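C2 toxin component I (Clostridium botulinum, PDB 2J3X) acts as the enzymatic component of the binary C2 toxin, an ADP-ribosyltransferase that, as in related clostridial binary toxins, probably modifies actin in the host cell. Local coordinates at residues 31-35 with 36-40; 127-130 with 131-135. The protein carries 2 engineered substitutions. All blocks are in the same frame, centred on the assembly; numbering follows the deposited sequence.

Interaction 1: residues 31-35 with 36-40; sequences TKLNN and LEEVA. With SO4 (sulfate ion), chain S.
Asn34 and Glu37 are brought together by first torsions of opposite sign: at Asn34, CG sits between the backbone N and the carbonyl carbon (chi1 68°), which turns OD1 toward the first turn of helix 35-42, while Glu37 CG lies anti to its own carbonyl carbon (chi1 -77°), sending an extended chain back toward Asn34. The result is a capping box with Asn34 as N-cap. Glu37 N donates to Asn34 OD1 at 2.9 Å, nearly end-on to the amide C=O, and Asn34 N returns a bond to Glu37 OE1 at 3.0 Å, reaching the oxygen from above the carboxylate plane. Amide and carboxylate are stacked, their planes 18° apart, where the side chains cross at about a right angle. Beside the box, Leu33 CB rests on Glu38 CG at 3.7 Å. A sulfate, probably from the crystallisation liquor, takes a short, strongly bent bond from Asn35 N to O3 (2.6 Å) and a weak one to O4, consistent with the partial positive charge of the helix start. That charge and a salt bridge from Lys91 to Glu37 OE1 would tend to stabilise a charged Glu37, whereas nearby Glu87 and the crystal's pH of 3.0 pull the other way, leaving its ionisation open.

Interaction 2: residues 127-130 with 131-135; sequences ETLD and KVRQQ. With SO4 (sulfate ion), chain Q.
Hydrogen bonds of the backbone link Glu127-Asp130 to Lys131-Gln134 as successive i to i+4 pairs of one alpha-helix: Lys131 N to Glu127 O, Val132 N to Thr128 O, Arg133 N to Leu129 O at 2.9 Å, and Gln134 N to Asp130 O. A water accepts from Gln134 NE2 and donates to Asp130 O, so this carbonyl has two donors.

Among the charged groups, Asp130 OD1 forms a long salt bridge with Arg133 NH1 (3.4 Å). The carboxylate and guanidinium planes are 21° apart, and a second water joins the same two atoms, its bond to OD1 weak. Lys131, extended until it bends at its last torsion (chi4 68°), delivers NZ to O2 of a sulfate, probably from the crystallisation liquor, at 2.8 Å; its cationic end also makes a cation-pi contact with Phe113.

Van der Waals contact joins Leu129 and Arg133: Leu129 CD2 lies over the centre of one guanidinium face, 3.6 Å above the plane. The arginine chain, extended from CG to NE, carries the guanidinium back until that face lies against the methyl.

Arg133 NH2 donates to Ala198 O, anchoring the helix to strand 191-203. Leu129 packs on Ala198 and Ile200 of that strand and joins Val132 against Ile209 of strand 206-216, while Val132 also meets Phe113 and Ile115 in the preceding loop region.

In the fold
From the N terminus, the chain runs through helix 15-30 into a short loop, and interaction 1 shapes the turn from that loop into helix 35-42, beside helix 77-90. After strand 98-102 the chain reaches helix 126-136, where interaction 2 spans consecutive turns against strands 191-203 and 206-216 of the eight-stranded sheet. The contacts come in series, neither nesting nor crossing, and each joins adjoining segments, so neither closes a long loop. Their centres are 45 Å apart and their nearest atoms about 33 Å, so they do not meet. Both lie in the first of the two ADP-ribosyltransferase-related regions of the chain, one among its early helices, the other against its beta strands.

Interaction 1: residues 31-35 with 36-40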
loop_
_atom_site.group_PDB
_atom_site.type_symbol
_atom_site.label_atom_id
_atom_site.label_comp_id
_atom_site.label_asym_id
_atom_site.label_seq_id
_atom_site.Cartn_x
_atom_site.Cartn_y
_atom_site.Cartn_z
ATOM N N THR A 31 -6.757 11.326 -29.074
ATOM C CA THR A 31 -7.723 12.360 -29.538
ATOM C C THR A 31 -8.361 13.134 -28.388
ATOM O O THR A 31 -8.951 14.194 -28.613
ATOM C CB THR A 31 -8.807 11.826 -30.457
ATOM O OG1 THR A 31 -9.734 11.002 -29.734
ATOM C CG2 THR A 31 -8.159 11.000 -31.591
ATOM N N LYS A 32 -8.241 12.612 -27.162
ATOM C CA LYS A 32 -8.902 13.230 -26.034
ATOM C C LYS A 32 -7.893 14.012 -25.180
ATOM O O LYS A 32 -8.286 14.596 -24.155
ATOM C CB LYS A 32 -9.568 12.171 -25.156
ATOM C CG LYS A 32 -10.656 11.329 -25.871
ATOM C CD LYS A 32 -11.065 10.178 -24.982
ATOM C CE LYS A 32 -11.485 8.931 -25.714
ATOM N NZ LYS A 32 -12.277 8.137 -24.740
ATOM N N LEU A 33 -6.620 13.998 -25.579
ATOM C CA LEU A 33 -5.581 14.594 -24.714
ATOM C C LEU A 33 -5.057 15.924 -25.228
ATOM O O LEU A 33 -5.035 16.171 -26.440
ATOM C CB LEU A 33 -4.396 13.622 -24.553
ATOM C CG LEU A 33 -4.804 12.213 -24.112
ATOM C CD1 LEU A 33 -3.544 11.406 -23.859
ATOM C CD2 LEU A 33 -5.654 12.311 -22.862
ATOM N N ASN A 34 -4.551 16.739 -24.299
ATOM C CA ASN A 34 -3.873 17.972 -24.647
ATOM C C ASN A 34 -2.383 17.648 -24.816
ATOM O O ASN A 34 -1.957 16.517 -24.484
ATOM C CB ASN A 34 -4.216 19.059 -23.619
ATOM C CG ASN A 34 -3.642 18.786 -22.229
ATOM O OD1 ASN A 34 -2.579 18.187 -22.100
ATOM N ND2 ASN A 34 -4.305 19.291 -21.186
ATOM N N ASN A 35 -1.599 18.588 -25.348
ATOM C CA ASN A 35 -0.191 18.358 -25.668
ATOM C C ASN A 35 0.628 17.907 -24.461
ATOM O O ASN A 35 1.431 16.991 -24.564
ATOM C CB ASN A 35 0.443 19.644 -26.254
ATOM C CG ASN A 35 1.934 19.481 -26.601
ATOM O OD1 ASN A 35 2.327 18.583 -27.347
ATOM N ND2 ASN A 35 2.761 20.372 -26.072
ATOM N N LEU A 36 0.444 18.581 -23.329
ATOM C CA LEU A 36 1.223 18.189 -22.111
ATOM C C LEU A 36 0.910 16.765 -21.628
ATOM O O LEU A 36 1.818 16.005 -21.258
ATOM C CB LEU A 36 1.063 19.197 -20.993
ATOM C CG LEU A 36 1.797 20.503 -21.383
ATOM C CD1 LEU A 36 1.431 21.542 -20.361
ATOM C CD2 LEU A 36 3.339 20.321 -21.515
ATOM N N GLU A 37 -0.366 16.403 -21.662
ATOM C CA GLU A 37 -0.760 15.012 -21.361
ATOM C C GLU A 37 -0.132 14.023 -22.322
ATOM O O GLU A 37 0.339 12.951 -21.931
ATOM C CB GLU A 37 -2.261 14.870 -21.451
ATOM C CG GLU A 37 -2.959 15.466 -20.199
ATOM C CD GLU A 37 -4.391 15.867 -20.430
ATOM O OE1 GLU A 37 -4.899 15.690 -21.543
ATOM O OE2 GLU A 37 -4.988 16.435 -19.493
ATOM N N GLU A 38 -0.179 14.346 -23.605
ATOM C CA GLU A 38 0.483 13.491 -24.592
ATOM C C GLU A 38 1.984 13.353 -24.351
ATOM O O GLU A 38 2.527 12.257 -24.457
ATOM C CB GLU A 38 0.241 14.006 -26.030
ATOM C CG GLU A 38 -1.212 13.878 -26.460
ATOM C CD GLU A 38 -1.402 14.033 -27.986
ATOM O OE1 GLU A 38 -0.391 13.981 -28.721
ATOM O OE2 GLU A 38 -2.559 14.181 -28.437
ATOM N N VAL A 39 2.643 14.463 -24.043
ATOM C CA VAL A 39 4.083 14.441 -23.792
ATOM C C VAL A 39 4.331 13.541 -22.586
ATOM O O VAL A 39 5.195 12.659 -22.628
ATOM C CB VAL A 39 4.644 15.846 -23.558
ATOM C CG1 VAL A 39 6.109 15.787 -23.069
ATOM C CG2 VAL A 39 4.514 16.683 -24.827
ATOM N N ALA A 40 3.505 13.696 -21.550
ATOM C CA ALA A 40 3.694 12.899 -20.317
ATOM C C ALA A 40 3.494 11.418 -20.570
ATOM O O ALA A 40 4.283 10.589 -20.114
ATOM C CB ALA A 40 2.729 13.397 -19.231
HETATM S S SO4 S . -3.421 21.453 -26.494
HETATM O O1 SO4 S . -3.007 22.525 -27.399
HETATM O O2 SO4 S . -4.877 21.389 -26.405
HETATM O O3 SO4 S . -2.908 20.177 -26.990
HETATM O O4 SO4 S . -2.887 21.740 -25.170
#

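Interaction 2: residues 127-130 with 131-135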
loop_
_atom_site.group_PDB
_atom_site.type_symbol
_atom_site.label_atom_id
_atom_site.label_comp_id
_atom_site.label_asym_id
_atom_site.label_seq_id
_atom_site.Cartn_x
_atom_site.Cartn_y
_atom_site.Cartn_z
ATOM N N GLU A 127 5.264 -28.729 -2.762
ATOM C CA GLU A 127 5.469 -28.139 -1.453
ATOM C C GLU A 127 5.546 -26.601 -1.459
ATOM O O GLU A 127 4.956 -25.911 -0.565
ATOM C CB GLU A 127 6.741 -28.729 -0.824
ATOM C CG GLU A 127 6.969 -28.199 0.581
ATOM C CD GLU A 127 8.093 -28.942 1.341
ATOM O OE1 GLU A 127 8.877 -29.601 0.683
ATOM O OE2 GLU A 127 8.188 -28.848 2.597
ATOM N N THR A 128 6.291 -26.072 -2.424
ATOM C CA THR A 128 6.484 -24.634 -2.562
ATOM C C THR A 128 5.182 -23.995 -3.059
ATOM O O THR A 128 4.782 -22.923 -2.585
ATOM C CB THR A 128 7.600 -24.365 -3.590
ATOM O OG1 THR A 128 8.772 -25.097 -3.201
ATOM C CG2 THR A 128 7.946 -22.867 -3.704
ATOM N N LEU A 129 4.523 -24.648 -4.002
ATOM C CA LEU A 129 3.214 -24.150 -4.424
ATOM C C LEU A 129 2.286 -24.026 -3.216
ATOM O O LEU A 129 1.590 -23.022 -3.056
ATOM C CB LEU A 129 2.586 -25.136 -5.401
ATOM C CG LEU A 129 1.146 -24.772 -5.806
ATOM C CD1 LEU A 129 1.007 -23.421 -6.526
ATOM C CD2 LEU A 129 0.606 -25.898 -6.711
ATOM N N ASP A 130 2.219 -25.073 -2.385
ATOM C CA ASP A 130 1.385 -25.035 -1.207
ATOM C C ASP A 130 1.757 -23.918 -0.213
ATOM O O ASP A 130 0.879 -23.263 0.389
ATOM C CB ASP A 130 1.430 -26.406 -0.509
ATOM C CG ASP A 130 0.733 -27.502 -1.326
ATOM O OD1 ASP A 130 0.044 -27.202 -2.327
ATOM O OD2 ASP A 130 0.862 -28.684 -0.930
ATOM N N LYS A 131 3.058 -23.708 -0.028
ATOM C CA LYS A 131 3.547 -22.630 0.833
ATOM C C LYS A 131 3.093 -21.265 0.306
ATOM O O LYS A 131 2.615 -20.415 1.086
ATOM C CB LYS A 131 5.069 -22.728 0.887
ATOM C CG LYS A 131 5.741 -21.625 1.638
ATOM C CD LYS A 131 7.244 -21.918 1.695
ATOM C CE LYS A 131 7.960 -20.790 2.403
ATOM N NZ LYS A 131 7.646 -20.720 3.812
ATOM N N VAL A 132 3.212 -21.057 -1.011
ATOM C CA VAL A 132 2.738 -19.806 -1.654
ATOM C C VAL A 132 1.228 -19.661 -1.452
ATOM O O VAL A 132 0.782 -18.589 -1.031
ATOM C CB VAL A 132 3.089 -19.786 -3.169
ATOM C CG1 VAL A 132 2.336 -18.634 -3.886
ATOM C CG2 VAL A 132 4.613 -19.619 -3.391
ATOM N N ARG A 133 0.451 -20.732 -1.719
ATOM C CA ARG A 133 -1.011 -20.692 -1.503
ATOM C C ARG A 133 -1.357 -20.293 -0.065
ATOM O O ARG A 133 -2.195 -19.416 0.165
ATOM C CB ARG A 133 -1.618 -22.057 -1.780
ATOM C CG ARG A 133 -1.772 -22.345 -3.255
ATOM C CD ARG A 133 -2.158 -23.830 -3.419
ATOM N NE ARG A 133 -2.484 -24.150 -4.808
ATOM C CZ ARG A 133 -2.713 -25.390 -5.251
ATOM N NH1 ARG A 133 -2.556 -26.437 -4.419
ATOM N NH2 ARG A 133 -3.040 -25.598 -6.526
ATOM N N GLN A 134 -0.702 -20.904 0.911
ATOM C CA GLN A 134 -1.043 -20.595 2.296
ATOM C C GLN A 134 -0.710 -19.136 2.646
ATOM O O GLN A 134 -1.455 -18.462 3.376
ATOM C CB GLN A 134 -0.385 -21.599 3.255
ATOM C CG GLN A 134 -1.056 -22.980 3.201
ATOM C CD GLN A 134 -2.600 -22.858 3.285
ATOM O OE1 GLN A 134 -3.145 -22.383 4.288
ATOM N NE2 GLN A 134 -3.288 -23.226 2.206
ATOM N N GLN A 135 0.371 -18.604 2.083
ATOM C CA GLN A 135 0.736 -17.229 2.454
ATOM C C GLN A 135 -0.089 -16.167 1.707
ATOM O O GLN A 135 -0.480 -15.132 2.300
ATOM C CB GLN A 135 2.198 -17.054 2.138
ATOM C CG GLN A 135 2.706 -15.660 2.329
ATOM C CD GLN A 135 4.231 -15.604 2.239
ATOM O OE1 GLN A 135 4.918 -16.478 2.772
ATOM N NE2 GLN A 135 4.737 -14.566 1.614
HETATM S S SO4 Q . 10.449 -18.302 4.834
HETATM O O1 SO4 Q . 10.945 -17.002 4.414
HETATM O O2 SO4 Q . 9.033 -18.353 4.483
HETATM O O3 SO4 Q . 11.240 -19.267 4.035
HETATM O O4 SO4 Q . 10.534 -18.521 6.258
HETATM O O HOH W 1 -1.476 -24.801 0.738
HETATM O O HOH W 2 -2.573 -26.381 -1.158
#